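Local coordinates for alternansucrase (Leuconostoc mesenteroides, PDB 6HVG), which belongs to glycoside hydrolase family 70 and joins a TIM-type barrel to modules built from choline-binding and cell-wall-binding repeats, at residues 448-453 / 475-480; 1323-1328 / 1356-1361; 617-622 / 751-756. All blocks are in the same frame, centred on the assembly; numbering follows the deposited sequence.

Of the three contacts in this long, multidomain chain, two lie far out on one side and the third nearer the centre. Contact 1 pairs helices and contact 2 packs two beta hairpins; their centres are 26 Å apart and their nearest atoms about 10 Å apart, without touching. Contact 3 sits in the barrel, its centre 55 Å from that of contact 1 and 56 Å from that of contact 2. The Arg619 side chain of contact 3 is about 14 Å from the calcium ion held by Glu575, Asp581, Asn625 and Asp1159, so contact 3 does not bind the metal. Contact 1 falls in the same family-70 sequence range as contact 3.

Contact 1 (448-453 / 475-480); sequences QTQANY and KTLNDA
Gln450 and Ala451 are the residues of 448-453 that meet 475-480, and they do so near the N-terminal ends of two successive helices, 447-462 and 474-495. The local axes come within 10.2 Å at an angle of 39°, their N-to-C directions running broadly the same way. Gln450 does the reaching. With CG anti to the backbone N (chi1 -178°) and the chain extended beyond it, the amide is carried across to the second helix, where NE2 gives a nearly straight hydrogen bond to Asn478 OD1, 2.8 Å long with an N-H...O angle of 167°. The acceptor lies close to the Gln450 amide plane, whereas the donor is tilted well off the carbonyl plane of Asn478. On the way the glutamine passes Leu477, with Gln450 NE2 3.4 Å from Leu477 CB, and it also touches Ile1306, from far along the sequence. The other end of the amide is held too, because OE1 accepts from Gln474 NE2, which also makes a weak bond to Asn478 OD1; Asn478 ND2 is taken by Gln385. These links are consistent with the modelled orientation of both amides. Ala451 supplies the apolar half: Ala451 CB lies 4.1 Å from Leu477 CD2, and the CA atoms of Ala451 and Leu477, 6.7 Å apart, are the nearest pair of the interface. Further on, Tyr453 lays its side chain against Ile484 and Ile488 of the second helix. On the exposed side of that helix Lys475 NZ bridges one turn to Asp479 OD2 at 2.9 Å. Taken together this is helix-to-helix packing between consecutive helices joined by an eleven-residue loop, probably in the accessory domain that flanks the barrel in family-70 enzymes.

Contact 2 (1323-1328 / 1356-1361); sequences WYYFDK and YYFMPN
Strand 1323-1326 and the chain leaving strand 1354-1357 approach without pairing as a sheet: their closest CA atoms, those of Tyr1324 and Phe1358, are 7.7 Å apart. Each strand is half of a separate two-stranded antiparallel hairpin, 1314-1317 with 1323-1326 and 1342-1345 with 1354-1357. The first belongs to a cell-wall-binding repeat of the choline-binding type, the second is probably of the same kind, and the packing of successive aromatic-rich hairpins is what such repeats are known for. Phe1358 is the side chain that bridges them. Its CG is anti to the carbonyl carbon (chi1 -58°), which sends the ring toward the first strand, where Phe1358 CZ rests on Tyr1325 CB at 3.3 Å and Phe1358 CE1 lies 3.8 Å from the Tyr1325 backbone N. The Tyr1325 ring leads away from Phe1358, touching Phe1315 of its own hairpin and Arg1343 and Val1345 of the next, and its OH is hydrogen-bonded to Asp1313. Beyond Phe1358 in the chain, Met1359 and Pro1360 touch Phe360 of strand 360-363, and Asn1361 ND2 binds the carbonyl of Glu375, so parts far apart in the sequence come together here. The polar part of the contact lies along the Tyr1324 ring, whose CE2 edge has Asn1361 O near its plane, 3.7 Å from Tyr1324 CE2. A single water completes it, donating to Tyr1324 OH, which is also hydrogen-bonded to Asp1318, and to Asn1361 O, each at 2.8 Å.

Contact 3 (617-622 / 751-756); sequences GIRVDA and AHDYDA
At the mouth of the parallel eight-stranded barrel, the TIM-type core of the family-70 fold, Arg619 near the end of strand 617-620 meets His752 and Asp753 on the loop that follows strand 745-747. The C-terminal ends of barrel strands are where TIM-barrel enzymes carry their active sites, and the charged residues gathered here are consistent with that. Arg619 stretches out with its chain extended from CG to NE, and it and the two loop side chains come from opposite directions. Arg619 NH2 lies 3.6 Å from His752 CE1: the carbon sits over one face of the guanidinium, the nitrogen at the edge of the imidazole, and the two planes are 70° apart. Asp753 OD2 approaches Arg619 NH2 from the guanidinium edge, but at 3.8 Å this salt bridge is long. Both loop side chains take a first torsion that puts CG between backbone N and carbonyl carbon (chi1 76° for His752). Asp753 CG lies 3.6 Å above one face of the His752 imidazole, displaced toward its rim. A type I turn from Ala751 to Tyr754, closed by Tyr754 N to Ala751 O at 3.0 Å, presents them side by side. The histidine is positioned from elsewhere by ND1, hydrogen-bonded to Glu1047, and its ring meets that of Tyr1110. The arginine is anchored at NH1 by a salt bridge to Asp1155 from the neighbouring strand. A second bond grips the same nitrogen: Arg619 NH1 donates to the anti lone pair of Asp621 OD1, 3.2 Å away and in the guanidinium plane.

Contact 1 (448-453 / 475-480)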
loop_
_atom_site.group_PDB
_atom_site.type_symbol
_atom_site.label_atom_id
_atom_site.label_comp_id
_atom_site.label_asym_id
_atom_site.label_seq_id
_atom_site.Cartn_x
_atom_site.Cartn_y
_atom_site.Cartn_z
ATOM N N GLN A 448 2.768 30.006 20.927
ATOM C CA GLN A 448 3.776 29.101 20.371
ATOM C C GLN A 448 4.015 29.393 18.899
ATOM O O GLN A 448 5.147 29.566 18.480
ATOM C CB GLN A 448 3.316 27.644 20.523
ATOM C CG GLN A 448 4.327 26.585 20.115
ATOM C CD GLN A 448 5.597 26.616 20.938
ATOM O OE1 GLN A 448 5.703 25.945 21.975
ATOM N NE2 GLN A 448 6.548 27.430 20.517
ATOM N N THR A 449 2.936 29.477 18.120
ATOM C CA THR A 449 3.043 29.803 16.722
ATOM C C THR A 449 3.636 31.185 16.543
ATOM O O THR A 449 4.483 31.396 15.685
ATOM C CB THR A 449 1.681 29.767 16.033
ATOM O OG1 THR A 449 1.049 28.517 16.278
ATOM C CG2 THR A 449 1.848 29.926 14.513
ATOM N N GLN A 450 3.200 32.146 17.344
ATOM C CA GLN A 450 3.753 33.497 17.246
ATOM C C GLN A 450 5.256 33.475 17.461
ATOM O O GLN A 450 5.989 34.105 16.719
ATOM C CB GLN A 450 3.095 34.446 18.262
ATOM C CG GLN A 450 3.594 35.882 18.188
ATOM C CD GLN A 450 2.655 36.868 18.816
ATOM O OE1 GLN A 450 1.644 36.486 19.411
ATOM N NE2 GLN A 450 3.000 38.155 18.748
ATOM N N ALA A 451 5.697 32.772 18.499
ATOM C CA ALA A 451 7.118 32.712 18.829
ATOM C C ALA A 451 7.904 32.014 17.727
ATOM O O ALA A 451 9.049 32.391 17.433
ATOM C CB ALA A 451 7.339 32.017 20.158
ATOM N N ASN A 452 7.296 30.991 17.128
ATOM C CA ASN A 452 7.959 30.257 16.049
ATOM C C ASN A 452 8.078 31.112 14.787
ATOM O O ASN A 452 9.127 31.122 14.147
ATOM C CB ASN A 452 7.236 28.947 15.742
ATOM C CG ASN A 452 7.428 27.901 16.825
ATOM O OD1 ASN A 452 8.334 27.989 17.635
ATOM N ND2 ASN A 452 6.585 26.894 16.823
ATOM N N TYR A 453 7.015 31.832 14.450
ATOM C CA TYR A 453 7.038 32.765 13.336
ATOM C C TYR A 453 8.161 33.772 13.514
ATOM O O TYR A 453 8.929 33.992 12.597
ATOM C CB TYR A 453 5.704 33.501 13.217
ATOM C CG TYR A 453 5.744 34.758 12.366
ATOM C CD1 TYR A 453 5.576 34.702 10.989
ATOM C CD2 TYR A 453 5.932 35.993 12.935
ATOM C CE1 TYR A 453 5.597 35.851 10.212
ATOM C CE2 TYR A 453 5.960 37.155 12.170
ATOM C CZ TYR A 453 5.786 37.085 10.813
ATOM O OH TYR A 453 5.825 38.250 10.090
ATOM N N LYS A 475 3.339 40.864 25.307
ATOM C CA LYS A 475 3.772 42.211 24.937
ATOM C C LYS A 475 5.083 42.147 24.156
ATOM O O LYS A 475 5.208 42.760 23.108
ATOM C CB LYS A 475 3.948 43.039 26.201
ATOM C CG LYS A 475 4.557 44.431 26.017
ATOM C CD LYS A 475 3.503 45.503 25.805
ATOM C CE LYS A 475 4.111 46.897 25.788
ATOM N NZ LYS A 475 4.957 47.085 24.576
ATOM N N THR A 476 6.051 41.382 24.665
ATOM C CA THR A 476 7.340 41.215 24.020
ATOM C C THR A 476 7.193 40.619 22.624
ATOM O O THR A 476 7.850 41.078 21.698
ATOM C CB THR A 476 8.274 40.313 24.847
ATOM O OG1 THR A 476 8.482 40.897 26.142
ATOM C CG2 THR A 476 9.629 40.132 24.142
ATOM N N LEU A 477 6.329 39.617 22.466
ATOM C CA LEU A 477 6.150 38.962 21.175
ATOM C C LEU A 477 5.544 39.911 20.153
ATOM O O LEU A 477 5.993 39.959 19.008
ATOM C CB LEU A 477 5.269 37.726 21.311
ATOM C CG LEU A 477 5.814 36.570 22.162
ATOM C CD1 LEU A 477 4.687 35.596 22.432
ATOM C CD2 LEU A 477 6.959 35.858 21.478
ATOM N N ASN A 478 4.551 40.679 20.572
ATOM C CA ASN A 478 3.919 41.666 19.691
ATOM C C ASN A 478 4.873 42.794 19.286
ATOM O O ASN A 478 4.855 43.236 18.144
ATOM C CB ASN A 478 2.655 42.232 20.350
ATOM C CG ASN A 478 1.520 41.217 20.422
ATOM O OD1 ASN A 478 1.481 40.294 19.636
ATOM N ND2 ASN A 478 0.611 41.390 21.355
ATOM N N ASP A 479 5.706 43.255 20.220
ATOM C CA ASP A 479 6.751 44.249 19.906
ATOM C C ASP A 479 7.727 43.672 18.871
ATOM O O ASP A 479 8.140 44.364 17.941
ATOM C CB ASP A 479 7.537 44.653 21.165
ATOM C CG ASP A 479 6.766 45.583 22.077
ATOM O OD1 ASP A 479 5.696 46.078 21.675
ATOM O OD2 ASP A 479 7.234 45.827 23.219
ATOM N N ALA A 480 8.094 42.401 19.046
ATOM C CA ALA A 480 9.000 41.713 18.138
ATOM C C ALA A 480 8.368 41.475 16.773
ATOM O O ALA A 480 9.066 41.477 15.768
ATOM C CB ALA A 480 9.458 40.396 18.739
#

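Contact 2 (1323-1328 / 1356-1361)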
loop_
_atom_site.group_PDB
_atom_site.type_symbol
_atom_site.label_atom_id
_atom_site.label_comp_id
_atom_site.label_asym_id
_atom_site.label_seq_id
_atom_site.Cartn_x
_atom_site.Cartn_y
_atom_site.Cartn_z
ATOM N N TRP A 1323 -1.885 22.061 30.444
ATOM C CA TRP A 1323 -3.211 22.044 29.844
ATOM C C TRP A 1323 -4.274 22.302 30.875
ATOM O O TRP A 1323 -4.155 21.873 32.027
ATOM C CB TRP A 1323 -3.481 20.700 29.158
ATOM C CG TRP A 1323 -2.828 20.586 27.828
ATOM C CD1 TRP A 1323 -1.543 20.171 27.573
ATOM C CD2 TRP A 1323 -3.403 20.912 26.561
ATOM N NE1 TRP A 1323 -1.305 20.196 26.230
ATOM C CE2 TRP A 1323 -2.428 20.640 25.580
ATOM C CE3 TRP A 1323 -4.663 21.372 26.152
ATOM C CZ2 TRP A 1323 -2.654 20.855 24.222
ATOM C CZ3 TRP A 1323 -4.893 21.561 24.785
ATOM C CH2 TRP A 1323 -3.889 21.309 23.845
ATOM N N TYR A 1324 -5.330 22.992 30.439
ATOM C CA TYR A 1324 -6.478 23.339 31.285
ATOM C C TYR A 1324 -7.792 23.075 30.556
ATOM O O TYR A 1324 -7.835 23.091 29.322
ATOM C CB TYR A 1324 -6.408 24.825 31.639
ATOM C CG TYR A 1324 -5.082 25.233 32.233
ATOM C CD1 TYR A 1324 -4.034 25.615 31.418
ATOM C CD2 TYR A 1324 -4.881 25.213 33.601
ATOM C CE1 TYR A 1324 -2.820 25.973 31.944
ATOM C CE2 TYR A 1324 -3.675 25.577 34.145
ATOM C CZ TYR A 1324 -2.649 25.953 33.318
ATOM O OH TYR A 1324 -1.441 26.297 33.867
ATOM N N TYR A 1325 -8.856 22.836 31.317
ATOM C CA TYR A 1325 -10.195 22.783 30.748
ATOM C C TYR A 1325 -11.073 23.905 31.330
ATOM O O TYR A 1325 -11.153 24.083 32.540
ATOM C CB TYR A 1325 -10.846 21.429 31.021
ATOM C CG TYR A 1325 -12.245 21.387 30.519
ATOM C CD1 TYR A 1325 -12.515 21.442 29.156
ATOM C CD2 TYR A 1325 -13.312 21.346 31.382
ATOM C CE1 TYR A 1325 -13.812 21.458 28.687
ATOM C CE2 TYR A 1325 -14.608 21.356 30.912
ATOM C CZ TYR A 1325 -14.843 21.422 29.573
ATOM O OH TYR A 1325 -16.128 21.404 29.099
ATOM N N PHE A 1326 -11.724 24.651 30.444
ATOM C CA PHE A 1326 -12.636 25.701 30.829
ATOM C C PHE A 1326 -14.063 25.251 30.560
ATOM O O PHE A 1326 -14.397 24.895 29.422
ATOM C CB PHE A 1326 -12.319 27.009 30.058
ATOM C CG PHE A 1326 -11.047 27.659 30.501
ATOM C CD1 PHE A 1326 -9.838 27.158 30.100
ATOM C CD2 PHE A 1326 -11.060 28.744 31.352
ATOM C CE1 PHE A 1326 -8.661 27.734 30.526
ATOM C CE2 PHE A 1326 -9.886 29.324 31.779
ATOM C CZ PHE A 1326 -8.683 28.819 31.370
ATOM N N ASP A 1327 -14.901 25.307 31.598
ATOM C CA ASP A 1327 -16.289 24.826 31.529
ATOM C C ASP A 1327 -17.208 25.728 30.712
ATOM O O ASP A 1327 -16.788 26.773 30.198
ATOM C CB ASP A 1327 -16.843 24.573 32.946
ATOM C CG ASP A 1327 -16.943 25.840 33.812
ATOM O OD1 ASP A 1327 -17.173 26.941 33.268
ATOM O OD2 ASP A 1327 -16.814 25.730 35.056
ATOM N N LYS A 1328 -18.463 25.317 30.591
ATOM C CA LYS A 1328 -19.461 26.100 29.877
ATOM C C LYS A 1328 -19.571 27.529 30.388
ATOM O O LYS A 1328 -19.761 28.454 29.600
ATOM C CB LYS A 1328 -20.815 25.435 30.011
ATOM C CG LYS A 1328 -21.017 24.102 29.296
ATOM C CD LYS A 1328 -22.401 23.535 29.620
ATOM C CE LYS A 1328 -22.756 23.569 31.126
ATOM N NZ LYS A 1328 -24.094 23.003 31.433
ATOM N N TYR A 1356 -10.798 13.303 33.355
ATOM C CA TYR A 1356 -9.538 14.009 33.547
ATOM C C TYR A 1356 -9.237 14.241 35.008
ATOM O O TYR A 1356 -10.137 14.159 35.835
ATOM C CB TYR A 1356 -9.614 15.326 32.811
ATOM C CG TYR A 1356 -9.646 15.168 31.316
ATOM C CD1 TYR A 1356 -10.837 14.894 30.631
ATOM C CD2 TYR A 1356 -8.479 15.279 30.574
ATOM C CE1 TYR A 1356 -10.853 14.773 29.248
ATOM C CE2 TYR A 1356 -8.484 15.138 29.191
ATOM C CZ TYR A 1356 -9.667 14.908 28.544
ATOM O OH TYR A 1356 -9.649 14.782 27.201
ATOM N N TYR A 1357 -7.974 14.496 35.320
ATOM C CA TYR A 1357 -7.544 14.811 36.678
ATOM C C TYR A 1357 -6.958 16.241 36.731
ATOM O O TYR A 1357 -5.838 16.467 36.290
ATOM C CB TYR A 1357 -6.488 13.801 37.086
ATOM C CG TYR A 1357 -6.104 13.774 38.554
ATOM C CD1 TYR A 1357 -5.348 14.777 39.115
ATOM C CD2 TYR A 1357 -6.433 12.692 39.358
ATOM C CE1 TYR A 1357 -4.972 14.723 40.459
ATOM C CE2 TYR A 1357 -6.040 12.621 40.683
ATOM C CZ TYR A 1357 -5.329 13.634 41.236
ATOM O OH TYR A 1357 -4.954 13.545 42.559
ATOM N N PHE A 1358 -7.722 17.207 37.227
ATOM C CA PHE A 1358 -7.219 18.590 37.334
ATOM C C PHE A 1358 -6.746 18.921 38.739
ATOM O O PHE A 1358 -7.413 18.592 39.708
ATOM C CB PHE A 1358 -8.275 19.597 36.902
ATOM C CG PHE A 1358 -8.743 19.392 35.512
ATOM C CD1 PHE A 1358 -7.900 19.708 34.467
ATOM C CD2 PHE A 1358 -9.980 18.867 35.237
ATOM C CE1 PHE A 1358 -8.283 19.535 33.143
ATOM C CE2 PHE A 1358 -10.381 18.672 33.919
ATOM C CZ PHE A 1358 -9.526 18.995 32.863
ATOM N N MET A 1359 -5.603 19.601 38.836
ATOM C CA MET A 1359 -4.997 19.878 40.128
ATOM C C MET A 1359 -5.612 21.134 40.741
ATOM O O MET A 1359 -6.499 21.740 40.155
ATOM C CB MET A 1359 -3.485 19.970 39.965
ATOM C CG MET A 1359 -2.892 18.706 39.332
ATOM S SD MET A 1359 -1.127 18.585 39.647
ATOM C CE MET A 1359 -0.393 18.270 38.062
ATOM N N PRO A 1360 -5.210 21.515 41.951
ATOM C CA PRO A 1360 -5.856 22.693 42.540
ATOM C C PRO A 1360 -5.584 23.974 41.733
ATOM O O PRO A 1360 -6.387 24.895 41.782
ATOM C CB PRO A 1360 -5.225 22.792 43.921
ATOM C CG PRO A 1360 -4.656 21.451 44.210
ATOM C CD PRO A 1360 -4.292 20.853 42.888
ATOM N N ASN A 1361 -4.462 24.010 41.007
ATOM C CA ASN A 1361 -4.152 25.109 40.113
ATOM C C ASN A 1361 -4.633 24.864 38.690
ATOM O O ASN A 1361 -4.294 25.615 37.772
ATOM C CB ASN A 1361 -2.648 25.410 40.109
ATOM C CG ASN A 1361 -1.831 24.233 39.663
ATOM O OD1 ASN A 1361 -2.370 23.210 39.255
ATOM N ND2 ASN A 1361 -0.530 24.356 39.765
HETATM O O HOH W 1 -1.978 26.579 36.610
#

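Contact 3 (617-622 / 751-756)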
loop_
_atom_site.group_PDB
_atom_site.type_symbol
_atom_site.label_atom_id
_atom_site.label_comp_id
_atom_site.label_asym_id
_atom_site.label_seq_id
_atom_site.Cartn_x
_atom_site.Cartn_y
_atom_site.Cartn_z
ATOM N N GLY A 617 -17.188 -3.871 -25.357
ATOM C CA GLY A 617 -17.393 -4.352 -24.006
ATOM C C GLY A 617 -16.620 -3.509 -23.031
ATOM O O GLY A 617 -15.914 -2.600 -23.434
ATOM N N ILE A 618 -16.712 -3.830 -21.749
ATOM C CA ILE A 618 -15.983 -3.082 -20.719
ATOM C C ILE A 618 -15.256 -3.986 -19.734
ATOM O O ILE A 618 -15.609 -5.129 -19.559
ATOM C CB ILE A 618 -16.937 -2.179 -19.910
ATOM C CG1 ILE A 618 -18.019 -3.028 -19.256
ATOM C CG2 ILE A 618 -17.568 -1.108 -20.802
ATOM C CD1 ILE A 618 -18.869 -2.282 -18.243
ATOM N N ARG A 619 -14.247 -3.418 -19.094
ATOM C CA ARG A 619 -13.678 -3.951 -17.878
ATOM C C ARG A 619 -14.069 -2.995 -16.755
ATOM O O ARG A 619 -13.919 -1.784 -16.894
ATOM C CB ARG A 619 -12.171 -3.990 -18.009
ATOM C CG ARG A 619 -11.420 -4.303 -16.719
ATOM C CD ARG A 619 -9.914 -4.116 -16.922
ATOM N NE ARG A 619 -9.119 -4.339 -15.706
ATOM C CZ ARG A 619 -8.950 -3.460 -14.717
ATOM N NH1 ARG A 619 -9.503 -2.264 -14.781
ATOM N NH2 ARG A 619 -8.221 -3.795 -13.655
ATOM N N VAL A 620 -14.584 -3.533 -15.663
ATOM C CA VAL A 620 -14.952 -2.721 -14.513
ATOM C C VAL A 620 -13.780 -2.726 -13.552
ATOM O O VAL A 620 -13.490 -3.747 -12.917
ATOM C CB VAL A 620 -16.235 -3.255 -13.823
ATOM C CG1 VAL A 620 -16.701 -2.308 -12.724
ATOM C CG2 VAL A 620 -17.354 -3.447 -14.844
ATOM N N ASP A 621 -13.103 -1.583 -13.467
ATOM C CA ASP A 621 -11.945 -1.402 -12.582
ATOM C C ASP A 621 -12.409 -1.291 -11.128
ATOM O O ASP A 621 -13.383 -0.609 -10.837
ATOM C CB ASP A 621 -11.195 -0.129 -12.993
ATOM C CG ASP A 621 -9.999 0.195 -12.090
ATOM O OD1 ASP A 621 -8.946 -0.509 -12.164
ATOM O OD2 ASP A 621 -10.113 1.196 -11.317
ATOM N N ALA A 622 -11.715 -1.974 -10.226
ATOM C CA ALA A 622 -11.816 -1.751 -8.781
ATOM C C ALA A 622 -13.206 -2.021 -8.244
ATOM O O ALA A 622 -13.780 -1.197 -7.537
ATOM C CB ALA A 622 -11.395 -0.321 -8.453
ATOM N N ALA A 751 -1.089 -10.051 -15.069
ATOM C CA ALA A 751 -1.854 -8.906 -15.524
ATOM C C ALA A 751 -1.035 -7.633 -15.420
ATOM O O ALA A 751 0.037 -7.629 -14.827
ATOM C CB ALA A 751 -3.139 -8.802 -14.720
ATOM N N HIS A 752 -1.555 -6.546 -15.976
ATOM C CA HIS A 752 -0.889 -5.244 -15.919
ATOM C C HIS A 752 -0.678 -4.856 -14.452
ATOM O O HIS A 752 0.258 -4.131 -14.125
ATOM C CB HIS A 752 -1.713 -4.169 -16.658
ATOM C CG HIS A 752 -2.926 -3.686 -15.895
ATOM N ND1 HIS A 752 -4.155 -4.307 -15.971
ATOM C CD2 HIS A 752 -3.091 -2.646 -15.041
ATOM C CE1 HIS A 752 -5.022 -3.672 -15.198
ATOM N NE2 HIS A 752 -4.402 -2.658 -14.622
ATOM N N ASP A 753 -1.565 -5.371 -13.592
ATOM C CA ASP A 753 -1.545 -5.117 -12.167
ATOM C C ASP A 753 -1.375 -6.396 -11.341
ATOM O O ASP A 753 -1.687 -6.409 -10.151
ATOM C CB ASP A 753 -2.835 -4.398 -11.741
ATOM C CG ASP A 753 -4.105 -5.228 -11.996
ATOM O OD1 ASP A 753 -4.030 -6.321 -12.606
ATOM O OD2 ASP A 753 -5.195 -4.784 -11.574
ATOM N N TYR A 754 -0.872 -7.463 -11.945
ATOM C CA TYR A 754 -0.599 -8.670 -11.183
ATOM C C TYR A 754 0.718 -9.272 -11.632
ATOM O O TYR A 754 0.889 -9.534 -12.801
ATOM C CB TYR A 754 -1.751 -9.667 -11.285
ATOM C CG TYR A 754 -1.548 -10.893 -10.425
ATOM C CD1 TYR A 754 -1.958 -10.928 -9.105
ATOM C CD2 TYR A 754 -0.921 -12.006 -10.933
ATOM C CE1 TYR A 754 -1.757 -12.050 -8.317
ATOM C CE2 TYR A 754 -0.711 -13.131 -10.159
ATOM C CZ TYR A 754 -1.127 -13.152 -8.853
ATOM O OH TYR A 754 -0.887 -14.298 -8.134
ATOM N N ASP A 755 1.624 -9.471 -10.669
ATOM C CA ASP A 755 3.004 -9.920 -10.899
ATOM C C ASP A 755 3.785 -9.053 -11.883
ATOM O O ASP A 755 4.643 -9.554 -12.614
ATOM C CB ASP A 755 3.040 -11.385 -11.339
ATOM C CG ASP A 755 2.664 -12.344 -10.222
ATOM O OD1 ASP A 755 2.381 -11.868 -9.109
ATOM O OD2 ASP A 755 2.654 -13.576 -10.458
ATOM N N ALA A 756 3.519 -7.752 -11.869
ATOM C CA ALA A 756 4.259 -6.825 -12.714
ATOM C C ALA A 756 4.802 -5.666 -11.885
ATOM O O ALA A 756 6.005 -5.502 -11.755
ATOM C CB ALA A 756 3.363 -6.318 -13.848
#